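Local coordinates for protein transcriptional regulator fur family (Xanthomonas campestris pv. campestris, PDB 7DH8) that binds zinc and, as a Fur-family transcriptional regulator, probably represses zinc-uptake genes by binding their control DNA, at residues A[48-53]-A[65-71]; A[97-102]-A[116-122]; A[137-142]-A[154-158]. All coordinates share one frame; numbering follows the deposited sequence.

Contact 1: A[48-53]-A[65-71]; sequences NVLRLI and LLDWVRE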
# COMPACT_ATOMS: atom_id res chain seq x y z
N ASN A 48 11.46 -17.82 16.33
CA ASN A 48 12.50 -16.81 16.47
C ASN A 48 12.27 -15.65 15.51
O ASN A 48 12.58 -14.50 15.85
CB ASN A 48 13.89 -17.42 16.25
CG ASN A 48 15.00 -16.47 16.67
OD1 ASN A 48 14.92 -15.82 17.72
ND2 ASN A 48 16.06 -16.40 15.86
N VAL A 49 11.76 -15.92 14.31
CA VAL A 49 11.43 -14.82 13.42
C VAL A 49 10.28 -14.02 14.00
O VAL A 49 10.35 -12.79 14.10
CB VAL A 49 11.12 -15.34 12.01
CG1 VAL A 49 10.54 -14.23 11.14
CG2 VAL A 49 12.41 -15.80 11.36
N LEU A 50 9.23 -14.71 14.45
CA LEU A 50 8.07 -14.05 15.02
C LEU A 50 8.48 -13.24 16.23
O LEU A 50 8.12 -12.07 16.37
CB LEU A 50 7.00 -15.08 15.40
CG LEU A 50 5.83 -14.49 16.19
CD1 LEU A 50 5.06 -13.47 15.35
CD2 LEU A 50 4.89 -15.58 16.70
N ARG A 51 9.29 -13.86 17.12
CA ARG A 51 9.74 -13.19 18.33
C ARG A 51 10.53 -11.93 18.00
O ARG A 51 10.32 -10.87 18.61
CB ARG A 51 10.59 -14.14 19.18
CG ARG A 51 11.02 -13.56 20.52
CD ARG A 51 12.22 -14.31 21.13
NE ARG A 51 12.24 -15.73 20.75
CZ ARG A 51 11.37 -16.65 21.18
NH1 ARG A 51 10.40 -16.33 22.03
NH2 ARG A 51 11.49 -17.90 20.75
N LEU A 52 11.48 -12.02 17.05
CA LEU A 52 12.25 -10.85 16.65
C LEU A 52 11.35 -9.73 16.14
O LEU A 52 11.54 -8.56 16.48
CB LEU A 52 13.28 -11.23 15.59
CG LEU A 52 14.51 -12.05 16.09
CD1 LEU A 52 15.40 -12.50 14.91
CD2 LEU A 52 15.30 -11.29 17.16
N ILE A 53 10.38 -10.06 15.28
CA ILE A 53 9.54 -8.99 14.74
C ILE A 53 8.70 -8.36 15.86
O ILE A 53 8.63 -7.14 15.99
CB ILE A 53 8.67 -9.50 13.57
CG1 ILE A 53 9.54 -9.92 12.38
CG2 ILE A 53 7.56 -8.46 13.13
CD1 ILE A 53 8.79 -10.70 11.33
N LEU A 65 15.79 -8.34 9.55
CA LEU A 65 15.43 -9.58 10.23
C LEU A 65 16.51 -10.63 10.01
O LEU A 65 16.85 -11.39 10.92
CB LEU A 65 14.07 -10.06 9.69
CG LEU A 65 13.60 -11.47 10.02
CD1 LEU A 65 13.31 -11.57 11.53
CD2 LEU A 65 12.35 -11.79 9.18
N LEU A 66 17.06 -10.69 8.80
CA LEU A 66 18.13 -11.67 8.55
C LEU A 66 19.37 -11.38 9.37
O LEU A 66 19.92 -12.29 9.98
CB LEU A 66 18.51 -11.69 7.08
CG LEU A 66 17.66 -12.81 6.56
CD1 LEU A 66 16.25 -12.21 6.19
CD2 LEU A 66 18.37 -13.51 5.44
N ASP A 67 19.83 -10.12 9.35
CA ASP A 67 20.87 -9.69 10.28
C ASP A 67 20.61 -10.21 11.69
O ASP A 67 21.46 -10.90 12.26
CB ASP A 67 21.03 -8.17 10.30
CG ASP A 67 21.85 -7.65 9.14
OD1 ASP A 67 22.80 -8.37 8.72
OD2 ASP A 67 21.54 -6.54 8.64
N TRP A 68 19.42 -9.92 12.25
CA TRP A 68 19.20 -10.31 13.65
C TRP A 68 19.00 -11.80 13.88
O TRP A 68 19.13 -12.29 15.01
CB TRP A 68 17.90 -9.70 14.20
CG TRP A 68 17.77 -8.22 14.04
CD1 TRP A 68 18.77 -7.34 13.83
CD2 TRP A 68 16.56 -7.46 14.05
NE1 TRP A 68 18.28 -6.08 13.71
CE2 TRP A 68 16.93 -6.11 13.86
CE3 TRP A 68 15.21 -7.77 14.23
CZ2 TRP A 68 16.01 -5.09 13.82
CZ3 TRP A 68 14.29 -6.74 14.20
CH2 TRP A 68 14.70 -5.41 13.99
N VAL A 69 18.62 -12.54 12.83
CA VAL A 69 18.45 -13.98 12.97
C VAL A 69 19.80 -14.67 12.75
O VAL A 69 19.97 -15.86 13.04
CB VAL A 69 17.64 -14.55 11.79
CG1 VAL A 69 18.08 -15.97 11.44
CG2 VAL A 69 16.17 -14.52 12.12
N ARG A 70 20.79 -13.92 12.28
CA ARG A 70 22.20 -14.29 12.31
C ARG A 70 22.98 -13.98 13.58
O ARG A 70 24.13 -14.41 13.73
CB ARG A 70 22.84 -13.91 10.98
CG ARG A 70 22.65 -14.97 9.95
CD ARG A 70 22.37 -14.34 8.62
NE ARG A 70 22.59 -15.28 7.53
CZ ARG A 70 22.99 -14.94 6.32
NH1 ARG A 70 23.23 -13.67 6.03
NH2 ARG A 70 23.14 -15.87 5.40
N GLU A 71 22.36 -13.24 14.50
CA GLU A 71 22.97 -12.90 15.80
C GLU A 71 24.28 -13.56 16.15
O GLU A 71 24.46 -13.95 17.30
CB GLU A 71 22.03 -13.04 17.01
CG GLU A 71 21.25 -14.37 17.09
CD GLU A 71 20.03 -14.28 18.03
OE1 GLU A 71 18.87 -14.23 17.54
OE2 GLU A 71 20.24 -14.27 19.28

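Contact 2: A[97-102]-A[116-122]; sequences HKLESV and HSVPFLI. With ZN (zinc ion), chain B.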
# COMPACT_ATOMS: atom_id res chain seq x y z
N HIS A 97 2.13 -8.86 9.49
CA HIS A 97 1.59 -8.10 8.39
C HIS A 97 2.74 -7.47 7.64
O HIS A 97 3.65 -6.94 8.27
CB HIS A 97 0.62 -6.99 8.85
CG HIS A 97 -0.60 -7.51 9.56
ND1 HIS A 97 -1.69 -8.00 8.88
CD2 HIS A 97 -0.90 -7.59 10.87
CE1 HIS A 97 -2.61 -8.39 9.75
NE2 HIS A 97 -2.17 -8.12 10.97
N LYS A 98 2.65 -7.48 6.32
CA LYS A 98 3.56 -6.69 5.52
C LYS A 98 2.90 -5.37 5.23
O LYS A 98 1.79 -5.34 4.68
CB LYS A 98 3.92 -7.39 4.20
CG LYS A 98 5.06 -6.58 3.42
CD LYS A 98 5.28 -7.22 2.03
CE LYS A 98 6.05 -6.28 1.07
NZ LYS A 98 6.43 -7.02 -0.21
N LEU A 99 3.55 -4.28 5.62
CA LEU A 99 3.08 -2.92 5.32
C LEU A 99 3.59 -2.53 3.94
O LEU A 99 4.79 -2.31 3.76
CB LEU A 99 3.59 -1.96 6.37
CG LEU A 99 3.05 -2.36 7.76
CD1 LEU A 99 3.63 -1.46 8.84
CD2 LEU A 99 1.46 -2.37 7.77
N GLU A 100 2.68 -2.38 2.98
CA GLU A 100 3.13 -2.18 1.61
C GLU A 100 3.75 -0.83 1.39
O GLU A 100 4.62 -0.71 0.52
CB GLU A 100 1.97 -2.35 0.64
CG GLU A 100 1.32 -3.66 0.80
CD GLU A 100 2.06 -4.75 0.06
OE1 GLU A 100 2.96 -4.41 -0.72
OE2 GLU A 100 1.74 -5.95 0.26
N SER A 101 3.32 0.22 2.11
CA SER A 101 3.88 1.52 1.77
C SER A 101 5.26 1.77 2.36
O SER A 101 5.93 2.74 1.94
CB SER A 101 2.94 2.67 2.18
OG SER A 101 2.78 2.70 3.57
N VAL A 102 5.72 0.97 3.32
CA VAL A 102 7.09 1.11 3.82
C VAL A 102 7.92 -0.15 3.62
O VAL A 102 9.07 -0.18 4.03
CB VAL A 102 7.14 1.51 5.31
CG1 VAL A 102 6.69 2.95 5.49
CG2 VAL A 102 6.34 0.54 6.17
N HIS A 116 -6.76 -11.31 7.79
CA HIS A 116 -7.75 -10.27 7.92
C HIS A 116 -7.18 -9.02 7.30
O HIS A 116 -5.97 -8.82 7.26
CB HIS A 116 -8.08 -9.99 9.38
CG HIS A 116 -6.86 -9.68 10.21
ND1 HIS A 116 -5.94 -10.64 10.55
CD2 HIS A 116 -6.40 -8.51 10.73
CE1 HIS A 116 -4.99 -10.08 11.28
NE2 HIS A 116 -5.24 -8.80 11.39
N SER A 117 -8.08 -8.12 6.95
CA SER A 117 -7.71 -6.83 6.41
C SER A 117 -8.05 -5.79 7.46
O SER A 117 -9.15 -5.84 8.04
CB SER A 117 -8.47 -6.59 5.10
OG SER A 117 -7.87 -7.46 4.15
N VAL A 118 -7.09 -4.91 7.75
CA VAL A 118 -7.27 -3.90 8.81
C VAL A 118 -6.48 -2.64 8.46
O VAL A 118 -5.43 -2.73 7.84
CB VAL A 118 -6.80 -4.39 10.19
CG1 VAL A 118 -7.70 -5.46 10.74
CG2 VAL A 118 -5.29 -4.79 10.14
N PRO A 119 -6.95 -1.48 8.87
CA PRO A 119 -6.16 -0.26 8.73
C PRO A 119 -4.96 -0.25 9.67
O PRO A 119 -5.01 -0.74 10.80
CB PRO A 119 -7.15 0.86 9.12
CG PRO A 119 -8.55 0.18 9.03
CD PRO A 119 -8.27 -1.22 9.46
N PHE A 120 -3.94 0.42 9.20
CA PHE A 120 -2.75 0.80 9.93
C PHE A 120 -2.58 2.30 9.85
O PHE A 120 -2.74 2.87 8.77
CB PHE A 120 -1.49 0.14 9.29
CG PHE A 120 -1.44 -1.30 9.55
CD1 PHE A 120 -2.05 -2.18 8.68
CD2 PHE A 120 -0.82 -1.78 10.69
CE1 PHE A 120 -2.06 -3.52 8.94
CE2 PHE A 120 -0.84 -3.14 10.95
CZ PHE A 120 -1.44 -3.99 10.08
N LEU A 121 -2.24 2.93 11.00
CA LEU A 121 -1.78 4.31 11.05
C LEU A 121 -0.26 4.27 11.06
O LEU A 121 0.34 3.70 11.97
CB LEU A 121 -2.28 5.02 12.32
CG LEU A 121 -3.79 4.91 12.62
CD1 LEU A 121 -4.13 5.52 13.94
CD2 LEU A 121 -4.59 5.52 11.44
N ILE A 122 0.37 4.85 10.06
CA ILE A 122 1.82 4.77 9.93
C ILE A 122 2.36 6.18 9.96
O ILE A 122 2.01 7.00 9.12
CB ILE A 122 2.24 4.02 8.65
CG1 ILE A 122 1.65 2.63 8.64
CG2 ILE A 122 3.81 3.88 8.56
CD1 ILE A 122 1.85 1.93 7.20
ZN ZN B . -3.38 -8.32 12.56

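Contact 3: A[137-142]-A[154-158]; sequences VVSQLE and AQTLE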
# COMPACT_ATOMS: atom_id res chain seq x y z
N VAL A 137 -15.37 -0.22 7.54
CA VAL A 137 -14.56 0.25 6.41
C VAL A 137 -14.29 -0.88 5.44
O VAL A 137 -14.39 -0.69 4.21
CB VAL A 137 -13.25 0.89 6.89
CG1 VAL A 137 -12.22 0.99 5.71
CG2 VAL A 137 -13.53 2.28 7.47
N VAL A 138 -13.91 -2.06 5.95
CA VAL A 138 -13.54 -3.16 5.05
C VAL A 138 -14.79 -3.64 4.29
O VAL A 138 -14.74 -3.87 3.07
CB VAL A 138 -12.86 -4.27 5.86
CG1 VAL A 138 -12.96 -5.69 5.19
CG2 VAL A 138 -11.43 -3.86 6.19
N SER A 139 -15.94 -3.68 4.99
CA SER A 139 -17.22 -4.07 4.39
C SER A 139 -17.68 -3.09 3.31
O SER A 139 -18.23 -3.51 2.27
CB SER A 139 -18.31 -4.12 5.47
OG SER A 139 -18.22 -5.31 6.21
N GLN A 140 -17.54 -1.80 3.57
CA GLN A 140 -17.89 -0.80 2.58
C GLN A 140 -17.07 -0.98 1.31
O GLN A 140 -17.62 -0.99 0.22
CB GLN A 140 -17.71 0.61 3.12
CG GLN A 140 -19.02 1.10 3.78
CD GLN A 140 -18.76 2.40 4.54
OE1 GLN A 140 -18.89 3.50 3.99
NE2 GLN A 140 -18.29 2.28 5.76
N LEU A 141 -15.74 -1.16 1.45
CA LEU A 141 -14.91 -1.32 0.26
C LEU A 141 -15.18 -2.63 -0.45
O LEU A 141 -15.10 -2.69 -1.69
CB LEU A 141 -13.43 -1.23 0.66
CG LEU A 141 -12.89 0.17 0.99
CD1 LEU A 141 -11.34 0.06 1.41
CD2 LEU A 141 -13.10 1.10 -0.18
N GLU A 142 -15.56 -3.69 0.28
CA GLU A 142 -16.03 -4.89 -0.40
C GLU A 142 -17.28 -4.62 -1.24
O GLU A 142 -17.36 -5.05 -2.40
CB GLU A 142 -16.30 -6.01 0.58
CG GLU A 142 -15.07 -6.77 0.97
CD GLU A 142 -15.42 -7.81 2.00
OE1 GLU A 142 -16.60 -8.23 2.00
OE2 GLU A 142 -14.54 -8.20 2.79
N ALA A 154 -8.13 -9.17 -0.20
CA ALA A 154 -7.29 -8.77 0.93
C ALA A 154 -7.25 -7.29 0.52
O ALA A 154 -7.08 -6.93 -0.65
CB ALA A 154 -5.79 -9.11 1.00
N GLN A 155 -7.37 -6.41 1.53
CA GLN A 155 -7.21 -4.97 1.35
C GLN A 155 -5.99 -4.39 2.03
O GLN A 155 -5.73 -4.71 3.20
CB GLN A 155 -8.47 -4.27 1.94
CG GLN A 155 -9.78 -4.83 1.32
CD GLN A 155 -11.00 -4.11 1.89
OE1 GLN A 155 -10.86 -3.05 2.50
NE2 GLN A 155 -12.19 -4.66 1.70
N THR A 156 -5.32 -3.43 1.36
CA THR A 156 -4.20 -2.70 1.91
C THR A 156 -4.74 -1.35 2.31
O THR A 156 -5.18 -0.59 1.43
CB THR A 156 -3.09 -2.51 0.87
OG1 THR A 156 -2.56 -3.78 0.52
CG2 THR A 156 -1.96 -1.64 1.47
N LEU A 157 -4.75 -1.05 3.62
CA LEU A 157 -5.34 0.15 4.17
C LEU A 157 -4.27 0.75 5.08
O LEU A 157 -3.98 0.26 6.17
CB LEU A 157 -6.65 -0.12 4.94
CG LEU A 157 -7.63 -1.04 4.16
CD1 LEU A 157 -8.60 -1.61 5.18
CD2 LEU A 157 -8.31 -0.26 3.06
N GLU A 158 -3.64 1.82 4.62
CA GLU A 158 -2.56 2.40 5.42
C GLU A 158 -2.77 3.90 5.46
O GLU A 158 -2.73 4.57 4.44
CB GLU A 158 -1.23 2.00 4.82
CG GLU A 158 -1.09 0.45 4.72
CD GLU A 158 0.24 -0.06 4.08
OE1 GLU A 158 1.03 0.72 3.56
OE2 GLU A 158 0.45 -1.29 4.11
O HOH W 1 -12.09 -7.55 0.90

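Contact 1: A[48-53]-A[65-71]
L52 and V49 of helix 44-56 pack against L65 and V69 of helix 62-69, inside the winged-helix DNA-binding domain of this Fur-family protein. The axes of the two short segments come within 10.4 Å, their directions 114° apart, and no hydrogen bond joins them. The close part is made by apolar side chains. L52 lies across V69, its CD1 reaching V69 CG2 at 3.5 Å while also lying beside W68 CB. V49 uses both branches: CG1 touches L65 CD2 at 3.6 Å, and CG2 meets V69 CG2 at 4.0 Å. With CG anti to the backbone N (chi1 167°), L65 sends CD1 among V49 CG1, L52 CB and I53 CG1, the last at 4.2 Å, and V60 covers L65 from the loop before its helix. Toward solvent the contact thins out. The W68 indole lies along the margin, its CE3 only grazing L52 CB. At the other margin the exposed E71, the last modelled residue before a gap in the chain, points back at N48, amide and carboxylate planes 43° apart. N48 ND2 stops 3.9 Å from E71 OE1, too far for a hydrogen bond.

Contact 2: A[97-102]-A[116-122]
H97 and H116 bind one zinc ion through their NE2 atoms, H97 NE2 at 2.0 Å and H116 NE2 at 2.2 Å from the metal, and C108 and E131 complete the site. The shared ion brings the two imidazoles close: H116 NE2 sits 3.1 Å from H97 CE1, near the H97 ring plane, and the planes are turned 89° to each other. H116 reaches the metal with CG lodged between its backbone N and carbonyl carbon (chi1 54°), which swings the ring toward the other segment.

A second group of contacts is aromatic. F120 drives its edge at one face of H97 in an edge-to-face pair, planes 65° apart, with F120 CZ 3.7 Å from H97 CG. The face of F120 is occupied in turn by L99, whose CD2 lies 3.6 Å from the ring centroid, close to the ring normal, in a CH-pi contact.

Farther from the metal the contacts are apolar. L99 and I122 lie alongside each other, pointing opposite ways, CD1 to CD1 at 4.2 Å, and V102 CG1 meets I122 CG2 at 4.3 Å. S101 OG lies near I122 CD1 but hydrogen bonds to E158.

H97 lies in the wing strand 96-99, whereas H116 precedes sheet strand 119-123. No hydrogen bond links the two segments, so the metal supplies their direct polar connection; this is consistent with zinc fixing the wing relative to the dimerisation domain and thereby switching on DNA binding.

Contact 3: A[137-142]-A[154-158]
Helix segment 137-142 runs over strand 154-158 with the axes 10.2 Å apart at closest approach and the directions 118° apart, V138 and Q155 having the nearest CA atoms. Q155 carries the polar part. Its side chain is drawn out straight beyond CG (chi2 -179°) and delivers NE2 to V138 O at 3.0 Å, with an N-H...O angle of 163°. The acceptor lies close to the Q155 amide plane, while the donor is tilted from the plane of the V138 carbonyl. V138 O thus takes two hydrogens, the other from E142 N in the regular helical bond. A water bridges the same NE2 to E142 OE2, accepting from NE2 at 3.0 Å and donating to the carboxylate, and E142 CG passes 3.6 Å from NE2.

This is the helix-on-sheet layer of the Fur-type dimerisation domain. Strand 151-160 pairs antiparallel with its counterpart in the second subunit, so that the sheet continues through the dimer.

L157 fills the apolar side. Its CD1 touches V138 CG2 at 3.8 Å, the two side chains roughly perpendicular, and its CD2 lies against L141 CD1 at 3.5 Å, a tight carbon pair. L141 also packs on P119 of the second subunit. Q155 OE1, buried here with no polar partner in the model, faces L141 CD1 at 3.3 Å.

In the fold
From the N terminus, contact 1 closes first, folding helix 62-69 back on helix 44-56 across an 11-residue interval within the DNA-binding domain. After helix 80-92, contact 2 closes the loop from strand 96-99, through strand 104-107, to strand 119-123 and so couples the wing to the mixed sheet. Contact 3 closes the 11-residue interval between 137-142 and 154-158, laying helix 135-146 on strand 151-160. The three follow in series, neither nested nor crossing. Contacts 1 and 3 lie about 30 Å apart, centre to centre, on opposite sides of the chain's centre. Contacts 2 and 3 meet directly: the E158 carboxylate also takes the backbone N of E100, and both contacts touch the second subunit.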